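Local coordinates for protein beta-agarase B (PDB 4ATF) that cleaves the beta-1,4-linkages of agarose at random with retention of anomeric configuration, as a homodimeric glycoside hydrolase of family 16, at residues Y279-D283 with N284-N288; A64-L68 with T69-R73. The protein carries 1 engineered substitution. All coordinates share one frame; numbering follows the deposited sequence.

Contact 1 (Y279-D283 with N284-N288)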
loop_
_atom_site.group_PDB
_atom_site.type_symbol
_atom_site.label_atom_id
_atom_site.label_comp_id
_atom_site.label_asym_id
_atom_site.label_seq_id
_atom_site.Cartn_x
_atom_site.Cartn_y
_atom_site.Cartn_z
ATOM N N TYR A 279 -14.019 9.285 -10.075
ATOM C CA TYR A 279 -14.166 7.869 -9.567
ATOM C C TYR A 279 -14.136 7.858 -8.039
ATOM O O TYR A 279 -13.056 7.798 -7.411
ATOM C CB TYR A 279 -13.034 6.979 -10.071
ATOM C CG TYR A 279 -12.873 6.961 -11.590
ATOM C CD1 TYR A 279 -13.800 6.259 -12.395
ATOM C CD2 TYR A 279 -11.771 7.583 -12.222
ATOM C CE1 TYR A 279 -13.665 6.200 -13.785
ATOM C CE2 TYR A 279 -11.612 7.527 -13.637
ATOM C CZ TYR A 279 -12.577 6.820 -14.400
ATOM O OH TYR A 279 -12.508 6.711 -15.796
ATOM N N THR A 280 -15.319 7.864 -7.448
ATOM C CA THR A 280 -15.406 7.860 -5.982
ATOM C C THR A 280 -16.809 7.261 -5.627
ATOM O O THR A 280 -17.747 7.391 -6.429
ATOM C CB THR A 280 -15.243 9.333 -5.432
ATOM O OG1 THR A 280 -15.158 9.335 -3.996
ATOM C CG2 THR A 280 -16.416 10.245 -5.945
ATOM N N PRO A 281 -16.931 6.562 -4.468
ATOM C CA PRO A 281 -18.205 5.859 -4.204
ATOM C C PRO A 281 -19.388 6.819 -4.067
ATOM O O PRO A 281 -19.259 7.906 -3.485
ATOM C CB PRO A 281 -17.958 5.159 -2.858
ATOM C CG PRO A 281 -16.468 5.051 -2.726
ATOM C CD PRO A 281 -15.916 6.294 -3.428
ATOM N N THR A 282 -20.510 6.459 -4.646
ATOM C CA THR A 282 -21.767 7.186 -4.387
ATOM C C THR A 282 -22.380 6.593 -3.095
ATOM O O THR A 282 -21.912 5.538 -2.613
ATOM C CB THR A 282 -22.786 6.949 -5.544
ATOM O OG1 THR A 282 -23.054 5.547 -5.606
ATOM C CG2 THR A 282 -22.203 7.424 -6.936
ATOM N N ASP A 283 -23.424 7.242 -2.558
ATOM C CA ASP A 283 -24.131 6.725 -1.381
ATOM C C ASP A 283 -24.752 5.380 -1.695
ATOM O O ASP A 283 -24.661 4.491 -0.877
ATOM C CB ASP A 283 -25.161 7.728 -0.832
ATOM C CG ASP A 283 -24.504 8.822 -0.062
ATOM O OD1 ASP A 283 -23.349 8.667 0.423
ATOM O OD2 ASP A 283 -25.127 9.863 0.094
ATOM N N ASN A 284 -25.306 5.220 -2.894
ATOM C CA ASN A 284 -25.826 3.919 -3.322
ATOM C C ASN A 284 -24.752 2.791 -3.268
ATOM O O ASN A 284 -25.011 1.672 -2.797
ATOM C CB ASN A 284 -26.441 4.043 -4.748
ATOM C CG ASN A 284 -27.247 2.800 -5.166
ATOM O OD1 ASN A 284 -28.017 2.236 -4.384
ATOM N ND2 ASN A 284 -27.058 2.372 -6.398
ATOM N N GLU A 285 -23.536 3.087 -3.755
ATOM C CA GLU A 285 -22.454 2.114 -3.762
ATOM C C GLU A 285 -21.944 1.812 -2.359
ATOM O O GLU A 285 -21.564 0.653 -2.086
ATOM C CB GLU A 285 -21.279 2.591 -4.635
ATOM C CG GLU A 285 -21.641 2.499 -6.217
ATOM C CD GLU A 285 -20.561 3.121 -7.054
ATOM O OE1 GLU A 285 -20.012 4.191 -6.643
ATOM O OE2 GLU A 285 -20.250 2.575 -8.125
ATOM N N LEU A 286 -21.929 2.823 -1.485
ATOM C CA LEU A 286 -21.500 2.593 -0.091
ATOM C C LEU A 286 -22.511 1.733 0.714
ATOM O O LEU A 286 -22.151 1.194 1.758
ATOM C CB LEU A 286 -21.279 3.918 0.672
ATOM C CG LEU A 286 -20.064 4.743 0.189
ATOM C CD1 LEU A 286 -20.013 6.176 0.927
ATOM C CD2 LEU A 286 -18.752 3.986 0.370
ATOM N N SER A 287 -23.754 1.650 0.265
ATOM C CA SER A 287 -24.733 0.786 0.898
ATOM C C SER A 287 -24.321 -0.716 0.827
ATOM O O SER A 287 -24.895 -1.549 1.580
ATOM C CB SER A 287 -26.160 1.020 0.333
ATOM O OG SER A 287 -26.297 0.343 -0.904
ATOM N N ASN A 288 -23.400 -1.091 -0.067
ATOM C CA ASN A 288 -22.935 -2.479 -0.121
ATOM C C ASN A 288 -21.643 -2.511 0.698
ATOM O O ASN A 288 -20.612 -2.025 0.226
ATOM C CB ASN A 288 -22.805 -3.053 -1.564
ATOM C CG ASN A 288 -22.457 -4.563 -1.583
ATOM O OD1 ASN A 288 -21.455 -4.979 -1.021
ATOM N ND2 ASN A 288 -23.304 -5.375 -2.224
HETATM O O HOH W 1 -18.312 5.301 -8.351
#

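Contact 2 (A64-L68 with T69-R73)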
loop_
_atom_site.group_PDB
_atom_site.type_symbol
_atom_site.label_atom_id
_atom_site.label_comp_id
_atom_site.label_asym_id
_atom_site.label_seq_id
_atom_site.Cartn_x
_atom_site.Cartn_y
_atom_site.Cartn_z
ATOM N N ALA A 64 -5.519 13.023 8.606
ATOM C CA ALA A 64 -6.661 12.128 8.415
ATOM C C ALA A 64 -6.786 11.548 6.994
ATOM O O ALA A 64 -7.744 10.790 6.687
ATOM C CB ALA A 64 -7.989 12.854 8.829
ATOM N N GLY A 65 -5.845 11.912 6.110
ATOM C CA GLY A 65 -5.816 11.306 4.816
ATOM C C GLY A 65 -6.162 12.239 3.651
ATOM O O GLY A 65 -6.549 13.392 3.825
ATOM N N PRO A 66 -5.968 11.741 2.438
ATOM C CA PRO A 66 -6.079 12.606 1.268
ATOM C C PRO A 66 -7.523 12.693 0.743
ATOM O O PRO A 66 -8.404 11.896 1.169
ATOM C CB PRO A 66 -5.214 11.854 0.229
ATOM C CG PRO A 66 -5.422 10.386 0.621
ATOM C CD PRO A 66 -5.380 10.432 2.136
ATOM N N GLY A 67 -7.764 13.560 -0.239
ATOM C CA GLY A 67 -9.068 13.548 -0.967
ATOM C C GLY A 67 -10.207 13.680 -0.005
ATOM O O GLY A 67 -10.164 14.546 0.908
ATOM N N LEU A 68 -11.232 12.834 -0.193
ATOM C CA LEU A 68 -12.379 12.778 0.737
ATOM C C LEU A 68 -12.100 11.859 1.939
ATOM O O LEU A 68 -12.988 11.642 2.768
ATOM C CB LEU A 68 -13.599 12.243 0.008
ATOM C CG LEU A 68 -14.165 13.122 -1.111
ATOM C CD1 LEU A 68 -15.298 12.393 -1.898
ATOM C CD2 LEU A 68 -14.607 14.435 -0.493
ATOM N N THR A 69 -10.896 11.301 2.040
ATOM C CA THR A 69 -10.584 10.338 3.155
ATOM C C THR A 69 -10.648 11.003 4.550
ATOM O O THR A 69 -10.099 12.115 4.746
ATOM C CB THR A 69 -9.200 9.710 3.036
ATOM O OG1 THR A 69 -9.018 9.186 1.706
ATOM C CG2 THR A 69 -9.057 8.592 4.049
ATOM N N GLU A 70 -11.339 10.355 5.514
ATOM C CA GLU A 70 -11.152 10.802 6.917
ATOM C C GLU A 70 -10.936 9.532 7.734
ATOM O O GLU A 70 -11.913 8.809 8.037
ATOM C CB GLU A 70 -12.365 11.627 7.385
ATOM C CG GLU A 70 -12.203 11.971 8.907
ATOM C CD GLU A 70 -13.368 12.829 9.437
ATOM O OE1 GLU A 70 -13.322 14.070 9.218
ATOM O OE2 GLU A 70 -14.309 12.267 10.078
ATOM N N TRP A 71 -9.670 9.176 7.978
ATOM C CA TRP A 71 -9.404 7.924 8.654
ATOM C C TRP A 71 -9.982 7.920 10.065
ATOM O O TRP A 71 -9.975 8.947 10.751
ATOM C CB TRP A 71 -7.913 7.627 8.745
ATOM C CG TRP A 71 -7.329 7.233 7.366
ATOM C CD1 TRP A 71 -7.853 6.333 6.440
ATOM C CD2 TRP A 71 -6.110 7.698 6.818
ATOM N NE1 TRP A 71 -7.017 6.222 5.345
ATOM C CE2 TRP A 71 -5.947 7.076 5.539
ATOM C CE3 TRP A 71 -5.120 8.599 7.270
ATOM C CZ2 TRP A 71 -4.802 7.321 4.713
ATOM C CZ3 TRP A 71 -3.985 8.832 6.431
ATOM C CH2 TRP A 71 -3.860 8.207 5.179
ATOM N N LYS A 72 -10.386 6.732 10.529
ATOM C CA LYS A 72 -10.950 6.519 11.895
ATOM C C LYS A 72 -10.404 5.237 12.493
ATOM O O LYS A 72 -10.271 4.198 11.789
ATOM C CB LYS A 72 -12.492 6.430 11.788
ATOM C CG LYS A 72 -13.175 7.786 11.498
ATOM C CD LYS A 72 -13.081 8.758 12.755
ATOM C CE LYS A 72 -13.825 10.030 12.441
ATOM N NZ LYS A 72 -13.781 11.048 13.533
ATOM N N ARG A 73 -10.083 5.276 13.789
ATOM C CA ARG A 73 -9.622 4.077 14.522
ATOM C C ARG A 73 -10.660 2.961 14.437
ATOM O O ARG A 73 -10.301 1.824 14.288
ATOM C CB ARG A 73 -9.312 4.384 16.002
ATOM C CG ARG A 73 -8.043 5.232 16.124
ATOM C CD ARG A 73 -7.748 5.597 17.556
ATOM N NE ARG A 73 -6.600 6.526 17.660
ATOM C CZ ARG A 73 -5.330 6.188 17.535
ATOM N NH1 ARG A 73 -4.986 4.925 17.285
ATOM N NH2 ARG A 73 -4.383 7.139 17.663
#

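Contact 1 (Y279-D283 with N284-N288)
Thr282 and Glu285 reach across the first turn of a short helix and trade side chain for backbone in both directions. Thr282 OG1 takes the hydrogen of Glu285 N at 3.1 Å, with an N-H...O angle of 158°; in return Glu285 OE1 receives Thr282 N, also at 3.1 Å and straighter, at 165°, on the anti lone pair that faces away from OE2. Torsions explain the pairing: OG1 sits between the backbone N and the carbonyl carbon of Thr282 (chi1 61°), which brings it within bonding distance of Glu285 N, while CG of Glu285 lies anti to its own carbonyl carbon and the chain runs extended past CG, back along the helix toward its beginning. On the way, Glu285 CG passes 3.4 Å from Thr282 OG1.

The carboxylate is held at both oxygens. A water 2.7 Å from OE1 donates to it and to Thr280 O, and OE2 accepts from Glu151 N. Glu151 also meets Thr282 OG1 and Asn284 ND2 through its own carboxylate. With an alanine in place of Glu285, Thr282 N would probably lose its acceptor and Glu151 N its carboxylate mate, leaving the helix start less firmly fixed.

Leu286 turns to another flank, where its CD2 lies 3.5 Å from Pro281 CB, the two side chains set obliquely. Leu286 N donates to Thr282 O at 2.9 Å, an i to i+4 backbone bond that closes the first turn of the helix. Asp283 OD1 forms a salt bridge with Arg89. Reciprocal bonds between Thr282, the N-cap residue, and Glu285, three positions on, define a capping box, here starting helix 283-286 in the GH16 catalytic domain.

Contact 2 (A64-L68 with T69-R73)
A type II' beta turn from Pro66 to Thr69 folds the chain back on itself, so that Ala64 and Gly65 lie against Trp71, at the far end of strand 69-71, which runs parallel to strand 96-103. Two backbone hydrogen bonds join the limbs. Thr69 N donates to Pro66 O at 2.7 Å and closes the turn; farther along, Trp71 N gives to Ala64 O at 2.8 Å with an N-H...O angle of 163°, meeting a lone pair in the carbonyl plane. The same oxygen has Glu70 CA beside it at 3.4 Å, a CA-H...O contact.

Two glycines suit their places. Gly67, inside the turn, has a positive phi, which favours glycine. Just before the turn, a CB on Gly65 would clash with Thr69 CG2 and crowd the indole, and the backbone angles alone would jam it against the preceding carbonyl.

Among polar side chains, Thr69 carries OG1 anti to its carbonyl carbon (chi1 -50°), beside its backbone N, and this hydroxyl is hydrogen-bonded with Asp263 N. Asp263 OD1 also accepts from Leu68 N, so one residue braces both sides of the junction between turn and strand. Glu70 pairs through OE1 with Lys90 in a salt bridge, and its OE2 is hydrogen-bonded with Asn97 ND2. Trp71 NE1 donates to Thr261 O, which helps fix the indole's rotation.

Apolar and ring contacts gather on Trp71. On one face lie Ala64 O, Gly65 CA and Thr69 CG2, all offset toward the rim of the indole. Tyr59, a substrate-binding residue, meets the ring as well. Pro66 CD approaches obliquely, 4.1 Å from Trp71 CH2. The CH-pi contact places Gly65 CA 3.6 Å from the centroid of the six-membered ring, 18° off its normal.

Contact 2 comes first along the chain and contact 1 more than two hundred residues later, yet their centres lie 16 Å apart, and they touch by packing: Thr280 OG1 of contact 1 is 3.7 Å from Leu68 CD1 of contact 2. Asp263 spans the pair, since OD2 bonds Thr280 OG1 while OD1 accepts from Leu68 N. The Pro66 side chain of contact 2 is about 5 Å from bound galactose and anhydrogalactose units and about 4 Å from that of substrate-binding Glu262. In contact 1 Tyr279 belongs to the glycan pocket, while the Thr280 side chain is about 14 Å from either sugar.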